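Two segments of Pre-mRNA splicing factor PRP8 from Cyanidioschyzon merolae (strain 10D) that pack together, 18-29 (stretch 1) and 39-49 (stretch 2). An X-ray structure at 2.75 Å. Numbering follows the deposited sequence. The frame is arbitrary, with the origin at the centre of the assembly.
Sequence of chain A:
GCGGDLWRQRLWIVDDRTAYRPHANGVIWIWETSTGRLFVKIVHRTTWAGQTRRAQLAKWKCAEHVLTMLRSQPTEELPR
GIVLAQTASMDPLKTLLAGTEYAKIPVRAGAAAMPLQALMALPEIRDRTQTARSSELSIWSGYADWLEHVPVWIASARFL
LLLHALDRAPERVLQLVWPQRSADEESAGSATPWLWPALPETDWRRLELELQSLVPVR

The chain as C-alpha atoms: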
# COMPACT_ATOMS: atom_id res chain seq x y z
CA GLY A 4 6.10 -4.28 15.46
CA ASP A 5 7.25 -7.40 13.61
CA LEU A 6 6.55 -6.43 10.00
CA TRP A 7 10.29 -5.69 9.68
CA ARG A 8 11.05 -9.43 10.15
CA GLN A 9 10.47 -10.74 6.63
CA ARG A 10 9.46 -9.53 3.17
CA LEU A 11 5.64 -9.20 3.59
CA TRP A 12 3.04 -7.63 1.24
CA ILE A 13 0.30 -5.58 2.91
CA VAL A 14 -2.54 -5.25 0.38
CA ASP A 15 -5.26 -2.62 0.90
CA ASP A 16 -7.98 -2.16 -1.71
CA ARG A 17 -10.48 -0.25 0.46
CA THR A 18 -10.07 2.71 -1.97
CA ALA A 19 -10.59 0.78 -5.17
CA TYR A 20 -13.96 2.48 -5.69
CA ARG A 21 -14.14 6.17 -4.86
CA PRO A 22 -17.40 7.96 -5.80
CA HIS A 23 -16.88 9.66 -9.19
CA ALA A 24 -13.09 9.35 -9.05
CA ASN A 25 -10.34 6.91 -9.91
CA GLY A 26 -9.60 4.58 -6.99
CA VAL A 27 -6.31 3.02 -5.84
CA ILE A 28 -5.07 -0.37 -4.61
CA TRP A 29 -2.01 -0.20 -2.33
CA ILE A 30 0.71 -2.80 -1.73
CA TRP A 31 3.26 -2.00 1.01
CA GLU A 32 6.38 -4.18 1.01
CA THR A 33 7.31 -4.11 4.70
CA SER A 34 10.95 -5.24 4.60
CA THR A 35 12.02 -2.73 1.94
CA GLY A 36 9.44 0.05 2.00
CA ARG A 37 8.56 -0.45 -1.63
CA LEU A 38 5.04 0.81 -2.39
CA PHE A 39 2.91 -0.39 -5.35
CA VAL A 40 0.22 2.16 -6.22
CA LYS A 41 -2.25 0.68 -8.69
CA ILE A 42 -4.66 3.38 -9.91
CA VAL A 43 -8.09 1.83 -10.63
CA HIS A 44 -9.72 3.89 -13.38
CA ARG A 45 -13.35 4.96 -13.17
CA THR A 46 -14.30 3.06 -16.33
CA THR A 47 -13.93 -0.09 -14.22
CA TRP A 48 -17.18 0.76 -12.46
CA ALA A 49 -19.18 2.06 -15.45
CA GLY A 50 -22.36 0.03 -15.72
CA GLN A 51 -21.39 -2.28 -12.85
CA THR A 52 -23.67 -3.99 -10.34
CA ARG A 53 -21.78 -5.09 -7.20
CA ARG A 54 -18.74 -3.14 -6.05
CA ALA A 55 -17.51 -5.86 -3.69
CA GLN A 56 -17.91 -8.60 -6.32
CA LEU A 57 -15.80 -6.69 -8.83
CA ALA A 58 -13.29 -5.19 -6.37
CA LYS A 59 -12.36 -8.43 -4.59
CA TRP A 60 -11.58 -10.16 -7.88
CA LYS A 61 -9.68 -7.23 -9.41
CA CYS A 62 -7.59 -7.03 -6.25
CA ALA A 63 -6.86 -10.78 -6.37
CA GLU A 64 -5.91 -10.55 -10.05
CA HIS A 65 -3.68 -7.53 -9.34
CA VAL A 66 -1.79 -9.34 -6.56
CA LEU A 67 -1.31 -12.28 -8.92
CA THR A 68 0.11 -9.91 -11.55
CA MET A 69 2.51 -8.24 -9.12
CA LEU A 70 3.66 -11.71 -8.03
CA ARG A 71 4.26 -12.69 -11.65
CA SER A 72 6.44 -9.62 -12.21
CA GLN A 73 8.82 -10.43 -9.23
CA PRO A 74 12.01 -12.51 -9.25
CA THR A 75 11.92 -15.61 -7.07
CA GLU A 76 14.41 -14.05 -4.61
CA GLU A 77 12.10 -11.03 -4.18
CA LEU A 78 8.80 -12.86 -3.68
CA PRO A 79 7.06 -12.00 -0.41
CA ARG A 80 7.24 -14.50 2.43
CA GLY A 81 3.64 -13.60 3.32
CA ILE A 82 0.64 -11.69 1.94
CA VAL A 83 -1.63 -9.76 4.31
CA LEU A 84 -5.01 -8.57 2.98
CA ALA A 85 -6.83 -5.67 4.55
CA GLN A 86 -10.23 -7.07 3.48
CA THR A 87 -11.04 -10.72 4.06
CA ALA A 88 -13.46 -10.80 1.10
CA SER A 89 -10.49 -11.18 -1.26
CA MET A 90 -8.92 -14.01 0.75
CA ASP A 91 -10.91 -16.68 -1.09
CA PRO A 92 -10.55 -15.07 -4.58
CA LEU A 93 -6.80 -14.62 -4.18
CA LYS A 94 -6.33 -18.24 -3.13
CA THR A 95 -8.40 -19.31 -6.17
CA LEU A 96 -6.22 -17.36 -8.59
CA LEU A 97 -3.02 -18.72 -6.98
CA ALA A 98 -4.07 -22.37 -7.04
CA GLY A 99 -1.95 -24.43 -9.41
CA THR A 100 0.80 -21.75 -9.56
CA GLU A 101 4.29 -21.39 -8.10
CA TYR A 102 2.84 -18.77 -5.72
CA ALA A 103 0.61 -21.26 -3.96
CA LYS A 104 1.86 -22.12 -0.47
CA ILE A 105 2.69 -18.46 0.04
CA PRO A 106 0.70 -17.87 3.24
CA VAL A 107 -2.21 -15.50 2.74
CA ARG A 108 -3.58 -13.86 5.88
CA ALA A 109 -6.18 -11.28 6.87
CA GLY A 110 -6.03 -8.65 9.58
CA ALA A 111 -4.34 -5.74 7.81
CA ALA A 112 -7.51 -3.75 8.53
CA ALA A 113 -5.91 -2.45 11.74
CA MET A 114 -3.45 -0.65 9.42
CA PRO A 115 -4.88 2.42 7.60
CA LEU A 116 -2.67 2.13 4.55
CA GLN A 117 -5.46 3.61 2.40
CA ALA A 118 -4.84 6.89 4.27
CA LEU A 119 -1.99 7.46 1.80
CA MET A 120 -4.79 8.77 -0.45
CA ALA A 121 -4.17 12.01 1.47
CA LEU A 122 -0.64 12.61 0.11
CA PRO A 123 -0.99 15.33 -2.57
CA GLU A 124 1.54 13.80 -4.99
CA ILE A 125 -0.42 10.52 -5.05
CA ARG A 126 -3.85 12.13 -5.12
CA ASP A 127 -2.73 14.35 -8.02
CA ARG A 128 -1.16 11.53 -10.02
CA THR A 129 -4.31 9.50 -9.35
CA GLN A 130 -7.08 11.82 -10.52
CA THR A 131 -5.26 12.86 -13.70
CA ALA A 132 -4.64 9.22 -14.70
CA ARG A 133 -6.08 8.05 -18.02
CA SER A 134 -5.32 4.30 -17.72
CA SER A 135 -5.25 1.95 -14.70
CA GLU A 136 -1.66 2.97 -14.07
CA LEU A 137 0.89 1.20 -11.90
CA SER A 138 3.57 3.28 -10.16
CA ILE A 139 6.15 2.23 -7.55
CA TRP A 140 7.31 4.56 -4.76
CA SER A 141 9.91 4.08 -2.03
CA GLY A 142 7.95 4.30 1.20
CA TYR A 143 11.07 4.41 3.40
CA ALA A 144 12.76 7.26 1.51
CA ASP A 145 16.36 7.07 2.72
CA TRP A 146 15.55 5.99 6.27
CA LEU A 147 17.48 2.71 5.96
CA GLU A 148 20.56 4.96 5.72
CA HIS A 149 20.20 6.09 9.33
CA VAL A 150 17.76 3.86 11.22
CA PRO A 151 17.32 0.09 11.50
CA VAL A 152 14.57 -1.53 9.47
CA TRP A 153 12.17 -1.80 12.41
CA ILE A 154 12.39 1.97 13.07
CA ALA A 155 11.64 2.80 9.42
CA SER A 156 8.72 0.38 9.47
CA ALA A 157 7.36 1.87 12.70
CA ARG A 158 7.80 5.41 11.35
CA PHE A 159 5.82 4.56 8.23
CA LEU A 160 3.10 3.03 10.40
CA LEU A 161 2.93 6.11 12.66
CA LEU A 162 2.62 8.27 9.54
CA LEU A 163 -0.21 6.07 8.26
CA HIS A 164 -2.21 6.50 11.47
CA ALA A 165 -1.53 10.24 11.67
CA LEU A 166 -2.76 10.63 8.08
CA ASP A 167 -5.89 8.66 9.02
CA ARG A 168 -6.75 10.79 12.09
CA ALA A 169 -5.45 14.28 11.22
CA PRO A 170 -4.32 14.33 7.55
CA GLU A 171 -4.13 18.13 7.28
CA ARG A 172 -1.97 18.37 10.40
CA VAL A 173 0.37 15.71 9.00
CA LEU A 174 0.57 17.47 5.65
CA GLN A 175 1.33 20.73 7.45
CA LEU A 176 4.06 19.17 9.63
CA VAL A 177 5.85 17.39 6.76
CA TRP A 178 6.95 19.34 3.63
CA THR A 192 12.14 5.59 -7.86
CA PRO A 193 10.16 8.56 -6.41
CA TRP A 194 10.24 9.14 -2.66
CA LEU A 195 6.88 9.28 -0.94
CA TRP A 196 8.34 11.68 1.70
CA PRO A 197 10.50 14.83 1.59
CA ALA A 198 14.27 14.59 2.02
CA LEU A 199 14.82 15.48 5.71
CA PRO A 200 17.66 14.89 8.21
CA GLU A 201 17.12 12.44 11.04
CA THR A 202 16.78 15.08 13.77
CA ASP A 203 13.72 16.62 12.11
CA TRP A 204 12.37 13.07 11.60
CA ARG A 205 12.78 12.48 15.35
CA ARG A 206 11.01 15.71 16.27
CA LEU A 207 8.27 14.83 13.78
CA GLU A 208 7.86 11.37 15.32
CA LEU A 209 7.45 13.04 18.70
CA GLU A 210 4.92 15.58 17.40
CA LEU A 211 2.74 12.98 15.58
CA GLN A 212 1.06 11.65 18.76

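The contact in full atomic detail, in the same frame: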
# COMPACT_ATOMS: atom_id res chain seq x y z
N THR A 18 -9.86 1.55 -1.11
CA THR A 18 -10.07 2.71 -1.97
C THR A 18 -10.03 2.30 -3.44
O THR A 18 -9.54 3.04 -4.30
CB THR A 18 -9.03 3.79 -1.69
OG1 THR A 18 -7.71 3.28 -1.94
CG2 THR A 18 -9.15 4.31 -0.27
N ALA A 19 -10.58 1.14 -3.77
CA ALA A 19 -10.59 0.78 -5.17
C ALA A 19 -11.74 1.46 -5.90
O ALA A 19 -11.61 1.81 -7.08
CB ALA A 19 -10.66 -0.74 -5.31
N TYR A 20 -12.87 1.65 -5.22
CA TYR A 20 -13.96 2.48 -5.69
C TYR A 20 -14.02 3.75 -4.86
O TYR A 20 -14.24 3.69 -3.65
CB TYR A 20 -15.30 1.76 -5.65
CG TYR A 20 -16.46 2.69 -5.94
CD1 TYR A 20 -16.73 3.12 -7.24
CD2 TYR A 20 -17.27 3.14 -4.92
CE1 TYR A 20 -17.78 3.98 -7.51
CE2 TYR A 20 -18.32 3.99 -5.17
CZ TYR A 20 -18.58 4.41 -6.47
OH TYR A 20 -19.63 5.27 -6.69
N ARG A 21 -13.87 4.90 -5.51
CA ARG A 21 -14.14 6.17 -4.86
C ARG A 21 -15.21 6.89 -5.67
O ARG A 21 -15.10 6.96 -6.90
CB ARG A 21 -12.88 7.05 -4.73
CG ARG A 21 -11.88 6.55 -3.66
CD ARG A 21 -10.84 7.61 -3.29
NE ARG A 21 -10.13 8.12 -4.45
CZ ARG A 21 -9.54 9.30 -4.49
NH1 ARG A 21 -9.57 10.08 -3.43
NH2 ARG A 21 -8.92 9.69 -5.60
N PRO A 22 -16.30 7.36 -5.03
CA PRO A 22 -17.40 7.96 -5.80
C PRO A 22 -16.91 8.99 -6.81
O PRO A 22 -16.25 9.96 -6.44
CB PRO A 22 -18.27 8.60 -4.71
CG PRO A 22 -18.02 7.77 -3.50
CD PRO A 22 -16.55 7.40 -3.58
N HIS A 23 -17.20 8.74 -8.09
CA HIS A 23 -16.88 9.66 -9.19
C HIS A 23 -15.40 10.05 -9.22
O HIS A 23 -15.04 11.20 -9.48
CB HIS A 23 -17.73 10.92 -9.14
CG HIS A 23 -19.22 10.69 -9.23
ND1 HIS A 23 -20.05 10.73 -8.14
CD2 HIS A 23 -20.02 10.49 -10.31
CE1 HIS A 23 -21.30 10.53 -8.53
NE2 HIS A 23 -21.30 10.39 -9.85
N ALA A 24 -14.52 9.10 -8.94
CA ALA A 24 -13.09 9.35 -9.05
C ALA A 24 -12.37 8.03 -9.22
O ALA A 24 -12.88 6.98 -8.83
CB ALA A 24 -12.54 10.11 -7.84
N ASN A 25 -11.20 8.08 -9.85
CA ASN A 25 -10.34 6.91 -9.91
C ASN A 25 -9.96 6.47 -8.50
O ASN A 25 -9.61 7.31 -7.66
CB ASN A 25 -9.07 7.20 -10.70
CG ASN A 25 -9.34 7.68 -12.11
OD1 ASN A 25 -10.35 7.34 -12.73
ND2 ASN A 25 -8.41 8.46 -12.65
N GLY A 26 -10.06 5.17 -8.24
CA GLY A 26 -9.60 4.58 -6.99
C GLY A 26 -8.14 4.16 -7.05
O GLY A 26 -7.43 4.42 -8.02
N VAL A 27 -7.70 3.48 -5.98
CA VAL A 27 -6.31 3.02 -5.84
C VAL A 27 -6.31 1.71 -5.05
O VAL A 27 -7.11 1.52 -4.14
CB VAL A 27 -5.41 4.07 -5.15
CG1 VAL A 27 -4.09 3.48 -4.75
CG2 VAL A 27 -5.12 5.23 -6.08
N ILE A 28 -5.41 0.80 -5.42
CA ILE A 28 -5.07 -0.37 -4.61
C ILE A 28 -3.60 -0.24 -4.18
O ILE A 28 -2.72 0.00 -5.02
CB ILE A 28 -5.29 -1.68 -5.38
CG1 ILE A 28 -6.77 -1.86 -5.70
CG2 ILE A 28 -4.69 -2.90 -4.56
CD1 ILE A 28 -7.07 -3.08 -6.51
N TRP A 29 -3.36 -0.35 -2.88
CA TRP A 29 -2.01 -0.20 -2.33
C TRP A 29 -1.39 -1.55 -1.98
O TRP A 29 -2.05 -2.41 -1.40
CB TRP A 29 -2.04 0.64 -1.06
CG TRP A 29 -2.94 1.81 -1.14
CD1 TRP A 29 -4.27 1.84 -0.86
CD2 TRP A 29 -2.56 3.14 -1.48
NE1 TRP A 29 -4.75 3.12 -1.02
CE2 TRP A 29 -3.72 3.93 -1.40
CE3 TRP A 29 -1.35 3.74 -1.84
CZ2 TRP A 29 -3.70 5.29 -1.68
CZ3 TRP A 29 -1.34 5.09 -2.12
CH2 TRP A 29 -2.51 5.85 -2.04
N PHE A 39 3.58 -0.21 -4.06
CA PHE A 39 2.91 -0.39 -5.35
C PHE A 39 1.56 0.32 -5.32
O PHE A 39 0.62 -0.15 -4.68
CB PHE A 39 2.67 -1.87 -5.65
CG PHE A 39 3.90 -2.71 -5.60
CD1 PHE A 39 4.72 -2.81 -6.70
CD2 PHE A 39 4.24 -3.37 -4.44
CE1 PHE A 39 5.85 -3.61 -6.65
CE2 PHE A 39 5.37 -4.16 -4.38
CZ PHE A 39 6.17 -4.28 -5.48
N VAL A 40 1.47 1.44 -6.05
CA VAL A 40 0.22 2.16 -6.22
C VAL A 40 -0.38 1.72 -7.55
O VAL A 40 0.23 1.91 -8.61
CB VAL A 40 0.43 3.68 -6.19
CG1 VAL A 40 -0.90 4.38 -6.19
CG2 VAL A 40 1.22 4.07 -4.98
N LYS A 41 -1.54 1.08 -7.49
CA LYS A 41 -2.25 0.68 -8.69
C LYS A 41 -3.50 1.55 -8.79
O LYS A 41 -4.45 1.37 -8.03
CB LYS A 41 -2.59 -0.81 -8.63
CG LYS A 41 -3.52 -1.26 -9.72
CD LYS A 41 -2.83 -1.32 -11.09
CE LYS A 41 -3.72 -2.02 -12.12
NZ LYS A 41 -3.09 -2.07 -13.47
N ILE A 42 -3.50 2.50 -9.72
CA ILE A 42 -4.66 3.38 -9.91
C ILE A 42 -5.74 2.60 -10.66
O ILE A 42 -5.49 2.06 -11.73
CB ILE A 42 -4.26 4.66 -10.66
CG1 ILE A 42 -3.06 5.33 -9.96
CG2 ILE A 42 -5.43 5.60 -10.73
CD1 ILE A 42 -2.44 6.49 -10.70
N VAL A 43 -6.93 2.50 -10.05
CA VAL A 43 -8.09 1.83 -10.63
C VAL A 43 -8.96 2.88 -11.33
O VAL A 43 -9.59 3.72 -10.67
CB VAL A 43 -8.90 1.07 -9.57
CG1 VAL A 43 -10.17 0.47 -10.17
CG2 VAL A 43 -8.03 -0.01 -8.92
N HIS A 44 -9.01 2.85 -12.66
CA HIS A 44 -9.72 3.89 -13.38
C HIS A 44 -11.23 3.79 -13.20
O HIS A 44 -11.78 2.71 -12.98
CB HIS A 44 -9.38 3.83 -14.86
CG HIS A 44 -9.50 5.15 -15.54
ND1 HIS A 44 -10.65 5.57 -16.18
CD2 HIS A 44 -8.62 6.18 -15.64
CE1 HIS A 44 -10.46 6.78 -16.66
NE2 HIS A 44 -9.24 7.17 -16.35
N ARG A 45 -11.91 4.94 -13.35
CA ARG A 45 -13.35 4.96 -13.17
C ARG A 45 -14.09 4.09 -14.17
O ARG A 45 -15.18 3.60 -13.84
CB ARG A 45 -13.91 6.37 -13.34
CG ARG A 45 -13.77 7.32 -12.20
CD ARG A 45 -13.95 8.71 -12.75
NE ARG A 45 -12.87 8.93 -13.70
CZ ARG A 45 -12.66 10.05 -14.38
NH1 ARG A 45 -13.47 11.10 -14.24
NH2 ARG A 45 -11.62 10.12 -15.21
N THR A 46 -13.53 3.83 -15.36
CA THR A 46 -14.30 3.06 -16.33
C THR A 46 -14.57 1.66 -15.82
O THR A 46 -15.55 1.03 -16.23
CB THR A 46 -13.59 3.01 -17.70
OG1 THR A 46 -12.34 2.31 -17.58
CG2 THR A 46 -13.35 4.42 -18.23
N THR A 47 -13.71 1.18 -14.90
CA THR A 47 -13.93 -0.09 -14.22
C THR A 47 -15.37 -0.20 -13.74
O THR A 47 -16.06 -1.19 -14.01
CB THR A 47 -12.96 -0.21 -13.04
OG1 THR A 47 -11.61 -0.05 -13.49
CG2 THR A 47 -13.11 -1.53 -12.31
N TRP A 48 -15.88 0.85 -13.11
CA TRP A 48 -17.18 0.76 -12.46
C TRP A 48 -18.35 1.14 -13.37
O TRP A 48 -19.50 0.91 -12.98
CB TRP A 48 -17.20 1.67 -11.22
CG TRP A 48 -16.02 1.47 -10.39
CD1 TRP A 48 -14.97 2.33 -10.22
CD2 TRP A 48 -15.74 0.33 -9.58
NE1 TRP A 48 -14.05 1.78 -9.35
CE2 TRP A 48 -14.50 0.56 -8.95
CE3 TRP A 48 -16.42 -0.85 -9.32
CZ2 TRP A 48 -13.94 -0.36 -8.09
CZ3 TRP A 48 -15.87 -1.75 -8.48
CH2 TRP A 48 -14.64 -1.51 -7.86
N ALA A 49 -18.09 1.66 -14.57
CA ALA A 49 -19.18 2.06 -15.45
C ALA A 49 -20.10 0.87 -15.69
O ALA A 49 -19.64 -0.23 -16.00
CB ALA A 49 -18.63 2.60 -16.76

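The two stretches meet as neighbouring antiparallel strands, paired from Gly26 to Trp29 against Val40 to Val43, whose axes approach to 4.3 Å with N-to-C directions 150° apart. The register follows from the alternation of hydrogen-bonded and non-hydrogen-bonded pairs. Gly26 pairs with Val43 and Ile28 with Lys41 as hydrogen-bonded pairs; Val27 with Ile42 and Trp29 with Val40 are non-hydrogen-bonded. In the Ile28-Lys41 pair, Ile28 N to Lys41 O is 2.8 Å and Lys41 N to Ile28 O is 2.9 Å, both at 166°. The Gly26-Val43 pair is less regular: Val43 N to Gly26 O is 2.8 Å at 150°, but the return bond from Gly26 N to Val43 O, 2.9 Å, is weak at 129°. Between these pairs, CA-H...O contacts close the gaps, as from Val27 CA to Lys41 O at 3.3 Å.

On the sheet face that carries Val27, Trp29, Val40 and Ile42, the fit is diagonal. Val27 CG1 lies 3.6 Å from Val40 CG1, closer than Val27 CG2 comes to CG1 of its register partner Ile42, 4.4 Å. Val40 also receives the indole of Trp29, with Trp29 CZ3 4.0 Å from Val40 CG2, so Val40 fits between Val27 and the indole, its CG1 lying near both.

The other face has a hollow at Gly26. An ideal CB there would lie 2.0 Å from Ala19 O, so the absence of a side chain leaves room for that carbonyl. Val43 fills the adjoining space: its CG1 is 3.7 Å from Ala19 O, while its CG2 is 3.9 Å from Ile28 CG1.

The same carbonyl meets Trp48, from the segment after the strand. Trp48 NE1 donates a weak bond to Ala19 O, 3.3 Å at 133°, with the oxygen at the indole's edge. One face of the indole is covered by Tyr20: Tyr20 CB is 3.5 Å from Trp48 CZ2 and sits over the six-membered ring, 27° off its normal. The tyrosine ring then turns its edge to the five-membered ring, with planes at 81° and centroids 4.8 Å apart.

Asn25 anchors the chain just beyond the second strand. Its CB points sideways, but chi1 of -57° (m) brings its end nearer, and Asn25 OD1 accepts from Arg45 N at 2.9 Å and, weakly, from Arg45 NE at 3.1 Å. Asn25 OD1 also lies over one face of the His44 ring, 3.6 Å from His44 CD2. The aliphatic part of Arg45 lies against the backbone here, with Arg45 CG 3.4 Å from Ala24 C.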